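Vlm2 (Streptomyces tsusimaensis, PDB 6ECB) is the thioesterase domain of a nonribosomal peptide synthetase, an alpha/beta hydrolase that probably oligomerises and cyclises the depsipeptide chain to release valinomycin. Local coordinates at residues I116-A121 with R231-P236; I136-P141 with F240-H245; V227-K232 with S254-Y259; D268-H273 with S283-L288. All blocks are in the same frame, centred on the assembly; numbering follows the deposited sequence.

Contact 1: I116-A121 with R231-P236; sequences IAFYLA and RKLDIP
Phe-118 and Leu-233 bring most of the buried surface to the meeting of helix 112-126 with the loop that runs into strand 237-241. The Phe-118 ring swings out with CG anti to the backbone N (chi1 179°), so that its CE2-CZ side reaches the loop although its CB does not head there. Leu-233 CB comes to 3.6 Å from Phe-118 CE2, an oblique approach, and the two side chains run antiparallel past one another. Beyond CB, Leu-233 is likewise anti to its own N (chi1 -179°), which carries both methyls past the ring toward the next turn of the helix. There Leu-233 CD1 rests 3.9 Å from Ala-121 CB, while CD2 lies 4.1 Å from both Ala-121 CB and Phe-118 CD2. The helix starts within a GxSxG sequence consistent with the nucleophile elbow of alpha/beta hydrolases, and the loop leads into the strand neighbouring 134-137 in the central sheet; Leu-134, on strand 134-137, touches both Phe-118 and Leu-233. Ile-235 adds a lighter touch, with its CD1 4.3 Å from Ala-121 CB. At the other end of the patch the carbonyl of Arg-231 is turned to the rim of the aromatic ring: its O lies near the ring plane, 3.3 Å from Phe-118 CZ, buried and without a hydrogen-bonding partner in the model, where the weakly positive ring edge may partly offset the missing bond. The guanidinium of Arg-231 forms a salt bridge with Asp-126, farther along the helix.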
# COMPACT_ATOMS: atom_id res chain seq x y z
N ILE A 116 -7.54 2.47 2.80
CA ILE A 116 -7.25 3.89 2.87
C ILE A 116 -7.51 4.54 1.52
O ILE A 116 -8.10 5.62 1.44
CB ILE A 116 -5.79 4.12 3.32
CG1 ILE A 116 -5.63 3.65 4.77
CG2 ILE A 116 -5.46 5.61 3.22
CD1 ILE A 116 -4.18 3.65 5.24
N ALA A 117 -7.08 3.89 0.44
CA ALA A 117 -7.28 4.43 -0.91
C ALA A 117 -8.75 4.60 -1.24
O ALA A 117 -9.15 5.60 -1.85
CB ALA A 117 -6.60 3.50 -1.92
N PHE A 118 -9.59 3.62 -0.86
CA PHE A 118 -11.03 3.77 -1.10
C PHE A 118 -11.57 5.02 -0.41
O PHE A 118 -12.24 5.86 -1.03
CB PHE A 118 -11.78 2.52 -0.61
CG PHE A 118 -13.28 2.62 -0.80
CD1 PHE A 118 -14.08 3.26 0.14
CD2 PHE A 118 -13.88 2.14 -1.96
CE1 PHE A 118 -15.46 3.39 -0.07
CE2 PHE A 118 -15.24 2.27 -2.17
CZ PHE A 118 -16.02 2.90 -1.25
N TYR A 119 -11.24 5.17 0.87
CA TYR A 119 -11.77 6.30 1.62
C TYR A 119 -11.14 7.62 1.18
O TYR A 119 -11.82 8.66 1.15
CB TYR A 119 -11.55 6.08 3.11
CG TYR A 119 -12.67 5.32 3.79
CD1 TYR A 119 -12.68 3.94 3.83
CD2 TYR A 119 -13.67 6.00 4.45
CE1 TYR A 119 -13.69 3.26 4.47
CE2 TYR A 119 -14.68 5.32 5.11
CZ TYR A 119 -14.68 3.95 5.09
OH TYR A 119 -15.69 3.26 5.76
N LEU A 120 -9.86 7.59 0.81
CA LEU A 120 -9.16 8.74 0.23
C LEU A 120 -9.89 9.22 -1.02
O LEU A 120 -10.20 10.42 -1.19
CB LEU A 120 -7.72 8.31 -0.11
CG LEU A 120 -6.63 9.28 -0.43
CD1 LEU A 120 -5.34 8.46 -0.44
CD2 LEU A 120 -6.94 9.93 -1.74
N ALA A 121 -10.19 8.29 -1.92
CA ALA A 121 -10.93 8.63 -3.12
C ALA A 121 -12.28 9.24 -2.80
O ALA A 121 -12.70 10.22 -3.44
CB ALA A 121 -11.08 7.40 -4.01
N ARG A 231 -19.96 3.48 1.74
CA ARG A 231 -20.72 4.17 0.71
C ARG A 231 -20.22 3.67 -0.64
O ARG A 231 -19.23 2.94 -0.72
CB ARG A 231 -20.59 5.69 0.83
CG ARG A 231 -19.20 6.23 0.51
CD ARG A 231 -19.16 7.73 0.72
NE ARG A 231 -19.01 8.47 -0.53
CZ ARG A 231 -18.84 9.79 -0.59
NH1 ARG A 231 -18.82 10.49 0.53
NH2 ARG A 231 -18.69 10.39 -1.76
N LYS A 232 -20.95 4.01 -1.70
CA LYS A 232 -20.51 3.61 -3.02
C LYS A 232 -19.61 4.69 -3.60
O LYS A 232 -19.87 5.89 -3.44
CB LYS A 232 -21.67 3.35 -3.96
CG LYS A 232 -22.61 2.21 -3.54
CD LYS A 232 -23.38 1.78 -4.75
CE LYS A 232 -24.42 0.74 -4.47
NZ LYS A 232 -24.82 0.11 -5.75
N LEU A 233 -18.58 4.27 -4.29
CA LEU A 233 -17.61 5.17 -4.89
C LEU A 233 -17.96 5.38 -6.35
O LEU A 233 -18.23 4.43 -7.08
CB LEU A 233 -16.20 4.58 -4.75
CG LEU A 233 -15.06 5.41 -5.29
CD1 LEU A 233 -14.86 6.68 -4.49
CD2 LEU A 233 -13.79 4.57 -5.28
N ASP A 234 -18.00 6.64 -6.77
CA ASP A 234 -18.49 7.00 -8.09
C ASP A 234 -17.37 7.14 -9.12
O ASP A 234 -17.44 8.03 -9.97
CB ASP A 234 -19.28 8.31 -7.98
CG ASP A 234 -19.97 8.68 -9.26
OD1 ASP A 234 -20.53 7.78 -9.89
OD2 ASP A 234 -19.93 9.87 -9.66
N ILE A 235 -16.30 6.36 -9.01
CA ILE A 235 -15.33 6.20 -10.08
C ILE A 235 -15.09 4.70 -10.27
O ILE A 235 -15.42 3.91 -9.39
CB ILE A 235 -13.99 6.91 -9.76
CG1 ILE A 235 -13.34 6.32 -8.50
CG2 ILE A 235 -14.23 8.42 -9.60
CD1 ILE A 235 -12.00 7.03 -8.16
N PRO A 236 -14.53 4.29 -11.40
CA PRO A 236 -14.37 2.85 -11.64
C PRO A 236 -13.35 2.25 -10.69
O PRO A 236 -12.35 2.88 -10.35
CB PRO A 236 -13.87 2.77 -13.09
CG PRO A 236 -14.06 4.11 -13.66
CD PRO A 236 -14.17 5.09 -12.58

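Contact 2: I136-P141 with F240-H245; sequences ILDTPP and FRTKNH
Asp-138 reaches across to the end of the neighbouring strand with CG anti to its backbone N (chi1 -161°), from a backbone in the left-handed region. Its carboxylate is gripped by three donors of the 240-245 segment. Asp-138 OD1 accepts from two of them, Thr-242 N at 2.7 Å and His-245 NE2 at 2.8 Å; the first comes steeply from above the carboxylate plane. Asp-138 and His-245 meet tip to tip, the N-H...O bond nearly straight (171°) and the oxygen in the plane of the imidazole, although carboxylate and ring are turned 40° apart. Thr-242 sets its OG1 on the side flanked by both N and C of its main chain, from where the hydroxyl donates to Asp-138 OD2 over 2.8 Å. That same OD2 accepts from His-273 ND1, consistent with a Ser-His-Asp triad of Ser-111, His-273 and Asp-138, in which Thr-242 and His-245 would be second-shell residues that fix the carboxylate's rotation and probably stabilise its negative charge. Before this polar end the strands pair in parallel. Phe-240 N bonds Ile-136 O at 2.9 Å, almost along the C=O axis, whereas the return bond from Asp-138 N to Phe-240 O is weak. Leu-137 and Phe-240 both place CG anti to the carbonyl carbon and lie side by side, Leu-137 CD2 being 4.1 Å from Phe-240 CB. Both of these side chains pack on Leu-289 of helix 281-293; strand 134-137 has 105-110 as its other neighbour in the sheet, and strand 237-241 has 264-268.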
# COMPACT_ATOMS: atom_id res chain seq x y z
N ILE A 136 -7.34 -1.49 -6.49
CA ILE A 136 -7.22 -2.30 -5.28
C ILE A 136 -6.28 -3.47 -5.58
O ILE A 136 -6.52 -4.26 -6.50
CB ILE A 136 -8.58 -2.81 -4.79
CG1 ILE A 136 -9.48 -1.64 -4.35
CG2 ILE A 136 -8.39 -3.86 -3.68
CD1 ILE A 136 -8.95 -0.84 -3.17
N LEU A 137 -5.23 -3.60 -4.76
CA LEU A 137 -4.27 -4.68 -4.92
C LEU A 137 -4.54 -5.73 -3.84
O LEU A 137 -4.12 -5.60 -2.68
CB LEU A 137 -2.85 -4.15 -4.84
CG LEU A 137 -2.48 -3.15 -5.94
CD1 LEU A 137 -1.05 -2.67 -5.70
CD2 LEU A 137 -2.62 -3.74 -7.34
N ASP A 138 -5.31 -6.74 -4.23
CA ASP A 138 -5.43 -8.02 -3.53
C ASP A 138 -5.91 -7.92 -2.08
O ASP A 138 -5.44 -8.66 -1.21
CB ASP A 138 -4.09 -8.77 -3.59
CG ASP A 138 -4.25 -10.24 -3.32
OD1 ASP A 138 -5.24 -10.81 -3.83
OD2 ASP A 138 -3.39 -10.81 -2.64
N THR A 139 -6.90 -7.06 -1.80
CA THR A 139 -7.59 -7.12 -0.52
C THR A 139 -9.08 -7.02 -0.79
O THR A 139 -9.50 -6.19 -1.60
CB THR A 139 -7.19 -6.01 0.49
OG1 THR A 139 -7.89 -6.23 1.72
CG2 THR A 139 -7.55 -4.67 0.04
N PRO A 140 -9.89 -7.83 -0.11
CA PRO A 140 -11.34 -7.60 -0.12
C PRO A 140 -11.69 -6.38 0.69
O PRO A 140 -10.89 -5.90 1.52
CB PRO A 140 -11.91 -8.86 0.54
CG PRO A 140 -10.79 -9.79 0.74
CD PRO A 140 -9.55 -8.94 0.79
N PRO A 141 -12.92 -5.92 0.60
CA PRO A 141 -13.31 -4.79 1.44
C PRO A 141 -13.34 -5.15 2.91
O PRO A 141 -13.07 -4.28 3.75
CB PRO A 141 -14.69 -4.38 0.90
CG PRO A 141 -15.12 -5.39 -0.02
CD PRO A 141 -13.92 -6.22 -0.45
N PHE A 240 -7.29 -6.23 -8.45
CA PHE A 240 -6.31 -7.20 -8.91
C PHE A 240 -6.12 -8.18 -7.76
O PHE A 240 -5.67 -7.78 -6.68
CB PHE A 240 -4.99 -6.51 -9.28
CG PHE A 240 -5.12 -5.57 -10.45
CD1 PHE A 240 -5.56 -4.26 -10.27
CD2 PHE A 240 -4.87 -6.01 -11.74
CE1 PHE A 240 -5.73 -3.42 -11.34
CE2 PHE A 240 -5.04 -5.17 -12.83
CZ PHE A 240 -5.47 -3.86 -12.62
N ARG A 241 -6.47 -9.45 -7.99
CA ARG A 241 -6.50 -10.41 -6.90
C ARG A 241 -5.67 -11.64 -7.23
O ARG A 241 -5.76 -12.20 -8.33
CB ARG A 241 -7.95 -10.86 -6.58
CG ARG A 241 -8.69 -11.35 -7.78
CD ARG A 241 -9.98 -12.09 -7.41
NE ARG A 241 -10.80 -12.31 -8.59
CZ ARG A 241 -12.13 -12.40 -8.58
NH1 ARG A 241 -12.81 -12.33 -7.44
NH2 ARG A 241 -12.77 -12.56 -9.72
N THR A 242 -4.91 -12.07 -6.23
CA THR A 242 -4.18 -13.33 -6.34
C THR A 242 -5.16 -14.49 -6.13
O THR A 242 -6.31 -14.30 -5.70
CB THR A 242 -3.03 -13.40 -5.33
OG1 THR A 242 -3.50 -13.28 -3.98
CG2 THR A 242 -2.01 -12.29 -5.61
N LYS A 243 -4.70 -15.69 -6.47
CA LYS A 243 -5.58 -16.86 -6.56
C LYS A 243 -5.16 -17.99 -5.63
O LYS A 243 -5.53 -19.13 -5.86
CB LYS A 243 -5.66 -17.34 -8.00
CG LYS A 243 -6.22 -16.30 -8.97
CD LYS A 243 -7.52 -15.62 -8.47
CE LYS A 243 -8.66 -16.62 -8.23
NZ LYS A 243 -9.06 -17.34 -9.47
N ASN A 244 -4.45 -17.68 -4.56
CA ASN A 244 -4.06 -18.70 -3.59
C ASN A 244 -4.60 -18.39 -2.21
O ASN A 244 -4.02 -18.81 -1.20
CB ASN A 244 -2.54 -18.83 -3.56
CG ASN A 244 -1.99 -19.26 -4.88
OD1 ASN A 244 -2.36 -20.32 -5.39
ND2 ASN A 244 -1.15 -18.43 -5.48
N HIS A 245 -5.70 -17.64 -2.13
CA HIS A 245 -6.31 -17.37 -0.85
C HIS A 245 -7.10 -18.57 -0.36
O HIS A 245 -7.60 -19.37 -1.16
CB HIS A 245 -7.26 -16.16 -0.94
CG HIS A 245 -6.59 -14.88 -1.27
ND1 HIS A 245 -5.85 -14.17 -0.35
CD2 HIS A 245 -6.55 -14.16 -2.42
CE1 HIS A 245 -5.41 -13.05 -0.91
NE2 HIS A 245 -5.81 -13.04 -2.17

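Contact 3: V227-K232 with S254-Y259; sequences VLPQRK and SAWENY
Tyr-259 turns its CG anti to the carbonyl carbon (chi1 -52°), and with chi2 at -65° one face of the phenol ring is presented to Pro-229 CB. In this alpha/beta-hydrolase fold the contact joins the loop before strand 237-241 to the 3-10 segment before strand 264-268, beside helix 112-126. The central interaction is a CH-pi contact: Pro-229 CB sits 3.6 Å from the centroid of the Tyr-259 ring, only 15° off the normal. Asn-258 CB covers the opposite face, so the ring is sandwiched between aliphatic carbons. Farther along the proline, Pro-229 CG leans obliquely on the indole of Trp-256, 3.8 Å from CZ3; the indole N-H of Trp-256 is hydrogen-bonded to Thr-139 O in the loop after strand 134-137. The carbonyl of Arg-231 faces the ring edge, with its O 3.7 Å from Tyr-259 CD1. Lys-232 places CG anti to its carbonyl carbon and then runs extended across the end of the turn, its CG 3.5 Å from Asn-258 O. Next to it, Lys-232 CA makes a CA-H...O contact with Tyr-259 O. At the phenol tip, the branched end of Leu-228 crosses at about a right angle near OH, and a water in the ring plane lies 2.6 Å from Tyr-259 OH and donates a hydrogen bond to Pro-229 O at 3.1 Å.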
# COMPACT_ATOMS: atom_id res chain seq x y z
N VAL A 227 -12.66 0.13 8.95
CA VAL A 227 -12.05 0.27 7.63
C VAL A 227 -12.96 -0.26 6.52
O VAL A 227 -12.70 0.02 5.34
CB VAL A 227 -10.66 -0.41 7.53
CG1 VAL A 227 -9.77 0.01 8.72
CG2 VAL A 227 -10.76 -1.91 7.45
N LEU A 228 -14.02 -0.98 6.85
CA LEU A 228 -14.95 -1.44 5.83
C LEU A 228 -15.56 -0.26 5.07
O LEU A 228 -15.99 0.72 5.70
CB LEU A 228 -16.07 -2.26 6.49
CG LEU A 228 -17.06 -2.91 5.51
CD1 LEU A 228 -16.41 -4.11 4.83
CD2 LEU A 228 -18.35 -3.32 6.23
N PRO A 229 -15.59 -0.29 3.74
CA PRO A 229 -16.30 0.75 3.00
C PRO A 229 -17.75 0.84 3.46
O PRO A 229 -18.37 -0.15 3.85
CB PRO A 229 -16.18 0.28 1.55
CG PRO A 229 -14.90 -0.48 1.51
CD PRO A 229 -14.82 -1.18 2.84
N GLN A 230 -18.29 2.05 3.40
CA GLN A 230 -19.65 2.30 3.87
C GLN A 230 -20.46 3.18 2.93
O GLN A 230 -21.54 3.64 3.32
CB GLN A 230 -19.64 2.97 5.25
CG GLN A 230 -19.23 2.07 6.40
CD GLN A 230 -20.18 0.90 6.62
OE1 GLN A 230 -21.24 0.81 5.99
NE2 GLN A 230 -19.80 -0.00 7.51
N ARG A 231 -19.96 3.48 1.74
CA ARG A 231 -20.72 4.17 0.71
C ARG A 231 -20.22 3.67 -0.64
O ARG A 231 -19.23 2.94 -0.72
CB ARG A 231 -20.59 5.69 0.83
CG ARG A 231 -19.20 6.23 0.51
CD ARG A 231 -19.16 7.73 0.72
NE ARG A 231 -19.01 8.47 -0.53
CZ ARG A 231 -18.84 9.79 -0.59
NH1 ARG A 231 -18.82 10.49 0.53
NH2 ARG A 231 -18.69 10.39 -1.76
N LYS A 232 -20.95 4.01 -1.70
CA LYS A 232 -20.51 3.61 -3.02
C LYS A 232 -19.61 4.69 -3.60
O LYS A 232 -19.87 5.89 -3.44
CB LYS A 232 -21.67 3.35 -3.96
CG LYS A 232 -22.61 2.21 -3.54
CD LYS A 232 -23.38 1.78 -4.75
CE LYS A 232 -24.42 0.74 -4.47
NZ LYS A 232 -24.82 0.11 -5.75
N SER A 254 -15.62 -10.34 -4.30
CA SER A 254 -16.71 -9.84 -5.13
C SER A 254 -17.48 -8.72 -4.44
O SER A 254 -18.16 -7.92 -5.12
CB SER A 254 -17.65 -10.99 -5.50
OG SER A 254 -18.38 -11.48 -4.37
N ALA A 255 -17.38 -8.63 -3.12
CA ALA A 255 -18.08 -7.57 -2.40
C ALA A 255 -17.58 -6.17 -2.76
O ALA A 255 -18.24 -5.20 -2.40
CB ALA A 255 -17.99 -7.83 -0.89
N TRP A 256 -16.45 -6.02 -3.48
CA TRP A 256 -16.11 -4.68 -3.97
C TRP A 256 -17.25 -4.10 -4.78
O TRP A 256 -17.42 -2.88 -4.79
CB TRP A 256 -14.82 -4.64 -4.80
CG TRP A 256 -13.63 -4.58 -3.90
CD1 TRP A 256 -12.68 -5.55 -3.74
CD2 TRP A 256 -13.27 -3.51 -3.03
NE1 TRP A 256 -11.75 -5.14 -2.80
CE2 TRP A 256 -12.09 -3.90 -2.35
CE3 TRP A 256 -13.83 -2.25 -2.75
CZ2 TRP A 256 -11.49 -3.09 -1.39
CZ3 TRP A 256 -13.23 -1.46 -1.79
CH2 TRP A 256 -12.07 -1.88 -1.13
N GLU A 257 -18.04 -4.94 -5.43
CA GLU A 257 -19.17 -4.44 -6.21
C GLU A 257 -20.21 -3.75 -5.34
O GLU A 257 -20.93 -2.84 -5.82
CB GLU A 257 -19.78 -5.59 -7.02
CG GLU A 257 -20.85 -5.12 -7.97
CD GLU A 257 -21.08 -6.06 -9.16
OE1 GLU A 257 -20.42 -7.13 -9.25
OE2 GLU A 257 -21.94 -5.70 -10.01
N ASN A 258 -20.30 -4.10 -4.06
CA ASN A 258 -21.20 -3.41 -3.14
C ASN A 258 -20.91 -1.92 -3.10
O ASN A 258 -21.80 -1.12 -2.79
CB ASN A 258 -21.04 -3.90 -1.70
CG ASN A 258 -21.34 -5.37 -1.51
OD1 ASN A 258 -21.64 -6.10 -2.45
ND2 ASN A 258 -21.28 -5.80 -0.26
N TYR A 259 -19.65 -1.55 -3.32
CA TYR A 259 -19.13 -0.22 -3.06
C TYR A 259 -18.79 0.51 -4.34
O TYR A 259 -18.08 1.52 -4.32
CB TYR A 259 -17.91 -0.32 -2.13
CG TYR A 259 -18.28 -1.14 -0.91
CD1 TYR A 259 -19.24 -0.67 -0.02
CD2 TYR A 259 -17.72 -2.39 -0.68
CE1 TYR A 259 -19.64 -1.45 1.09
CE2 TYR A 259 -18.13 -3.16 0.39
CZ TYR A 259 -19.06 -2.70 1.27
OH TYR A 259 -19.46 -3.49 2.34
O HOH W 1 -20.82 -2.07 4.08

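Contact 4: D268-H273 with S283-L288; sequences DIPGDH and SEVAQL
The loop that leaves strand 264-268, the last of the sheet in this alpha/beta-hydrolase fold, packs on helix 281-293, and farther on it carries His-273, the probable triad histidine, hydrogen-bonded to Asp-138. Ile-269 packs on Val-285 and Leu-288, one turn of helix apart along the same flank. Ile-269 CB starts 4.1 Å from Val-285 CG2. From there Ile-269 CG2, anti to the carbonyl carbon, goes to Leu-288 and stops 3.7 Å from its CD1. The other branch of Ile-269 leaves by CG1, which is flanked by both main-chain N and C (chi1 50°), and, extended at chi2 (167°), brings the terminal CD1 back to Val-285, 4.0 Å from Val-285 CG2. The isoleucine thus straddles the two helix residues, crossing each of them obliquely, while Met-276 and Thr-242 also touch it. Pro-270 continues the apolar strip outward. Pro-270 CG meets the aliphatic base of Glu-284, 3.6 Å from Glu-284 CB, and the extended glutamate chain crosses the ring obliquely, so that Glu-284 CD also comes to 3.6 Å from Pro-270 CG. No hydrogen bond joins the two segments, and Pro-270 O is buried without a partner in the model. At the strand end, Leu-288 CD1 rests 3.5 Å from Asp-268 O.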
# COMPACT_ATOMS: atom_id res chain seq x y z
N ASP A 268 -7.31 -11.36 -12.35
CA ASP A 268 -6.50 -12.32 -11.61
C ASP A 268 -5.02 -12.00 -11.84
O ASP A 268 -4.61 -11.70 -12.97
CB ASP A 268 -6.79 -13.75 -12.06
CG ASP A 268 -8.17 -14.27 -11.63
OD1 ASP A 268 -8.90 -13.61 -10.87
OD2 ASP A 268 -8.52 -15.38 -12.03
N ILE A 269 -4.22 -12.09 -10.78
CA ILE A 269 -2.77 -11.87 -10.88
C ILE A 269 -2.04 -13.03 -10.23
O ILE A 269 -2.58 -13.73 -9.36
CB ILE A 269 -2.35 -10.53 -10.23
CG1 ILE A 269 -2.91 -10.38 -8.81
CG2 ILE A 269 -2.82 -9.36 -11.09
CD1 ILE A 269 -2.31 -9.24 -7.99
N PRO A 270 -0.77 -13.25 -10.61
CA PRO A 270 0.01 -14.33 -10.01
C PRO A 270 0.56 -13.96 -8.65
O PRO A 270 0.52 -12.80 -8.21
CB PRO A 270 1.16 -14.53 -11.01
CG PRO A 270 1.39 -13.16 -11.55
CD PRO A 270 -0.01 -12.53 -11.65
N GLY A 271 1.12 -14.96 -8.00
CA GLY A 271 1.70 -14.78 -6.68
C GLY A 271 0.69 -15.03 -5.59
O GLY A 271 -0.43 -15.53 -5.81
N ASP A 272 1.09 -14.67 -4.38
CA ASP A 272 0.12 -14.59 -3.28
C ASP A 272 0.23 -13.21 -2.63
O ASP A 272 0.92 -12.33 -3.15
CB ASP A 272 0.32 -15.72 -2.28
CG ASP A 272 1.68 -15.70 -1.63
OD1 ASP A 272 2.13 -14.59 -1.23
OD2 ASP A 272 2.27 -16.79 -1.49
N HIS A 273 -0.45 -13.01 -1.50
CA HIS A 273 -0.70 -11.65 -1.04
C HIS A 273 0.61 -10.90 -0.78
O HIS A 273 0.71 -9.69 -1.04
CB HIS A 273 -1.55 -11.66 0.23
CG HIS A 273 -1.99 -10.30 0.69
ND1 HIS A 273 -2.86 -9.52 -0.04
CD2 HIS A 273 -1.69 -9.59 1.81
CE1 HIS A 273 -3.07 -8.38 0.61
NE2 HIS A 273 -2.38 -8.40 1.73
N SER A 283 6.47 -8.31 -11.84
CA SER A 283 6.55 -7.93 -13.24
C SER A 283 5.26 -8.26 -13.98
O SER A 283 4.85 -7.52 -14.89
CB SER A 283 7.75 -8.60 -13.94
OG SER A 283 7.61 -10.01 -13.98
N GLU A 284 4.63 -9.39 -13.64
CA GLU A 284 3.38 -9.75 -14.29
C GLU A 284 2.22 -8.91 -13.76
O GLU A 284 1.31 -8.55 -14.51
CB GLU A 284 3.09 -11.23 -14.11
CG GLU A 284 2.01 -11.75 -15.05
CD GLU A 284 1.95 -13.27 -15.11
OE1 GLU A 284 2.97 -13.92 -14.77
OE2 GLU A 284 0.89 -13.80 -15.49
N VAL A 285 2.24 -8.60 -12.46
CA VAL A 285 1.27 -7.67 -11.89
C VAL A 285 1.34 -6.34 -12.62
O VAL A 285 0.32 -5.77 -13.02
CB VAL A 285 1.52 -7.48 -10.39
CG1 VAL A 285 0.60 -6.42 -9.82
CG2 VAL A 285 1.35 -8.81 -9.65
N ALA A 286 2.56 -5.83 -12.82
CA ALA A 286 2.75 -4.57 -13.53
C ALA A 286 2.22 -4.64 -14.95
O ALA A 286 1.57 -3.70 -15.43
CB ALA A 286 4.25 -4.19 -13.54
N GLN A 287 2.51 -5.74 -15.67
CA GLN A 287 2.02 -5.90 -17.03
C GLN A 287 0.50 -5.83 -17.08
O GLN A 287 -0.07 -5.24 -18.01
CB GLN A 287 2.53 -7.22 -17.60
CG GLN A 287 2.02 -7.59 -18.97
CD GLN A 287 2.76 -8.80 -19.54
OE1 GLN A 287 4.00 -8.84 -19.56
NE2 GLN A 287 2.01 -9.80 -20.00
N LEU A 288 -0.16 -6.43 -16.09
CA LEU A 288 -1.62 -6.43 -16.06
C LEU A 288 -2.19 -5.07 -15.68
O LEU A 288 -3.23 -4.65 -16.22
CB LEU A 288 -2.10 -7.53 -15.10
CG LEU A 288 -1.92 -8.93 -15.69
CD1 LEU A 288 -1.99 -10.02 -14.64
CD2 LEU A 288 -2.94 -9.18 -16.76

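How the contacts relate
From the N terminus, helix 112-126 comes first and is closed onto the loop before strand 237-241 by contact 1. Strand 134-137 then opens contact 2, which ends one strand later; the two loops cross, since their segments alternate. Contact 3 starts from the same loop on which contact 1 closes, sharing Arg-231 and Lys-232, and crosses contact 2 in turn. Contact 4 closes a short loop afterwards. Contacts 1 and 3 also join through Leu-233 N and Tyr-259 O, while contacts 2 and 4 meet at the putative triad. Together they join helix 112-126 to the loops entering strands 237-241 and 264-268, strand 134-137 to 237-241, and the loop after 264-268 to helix 281-293.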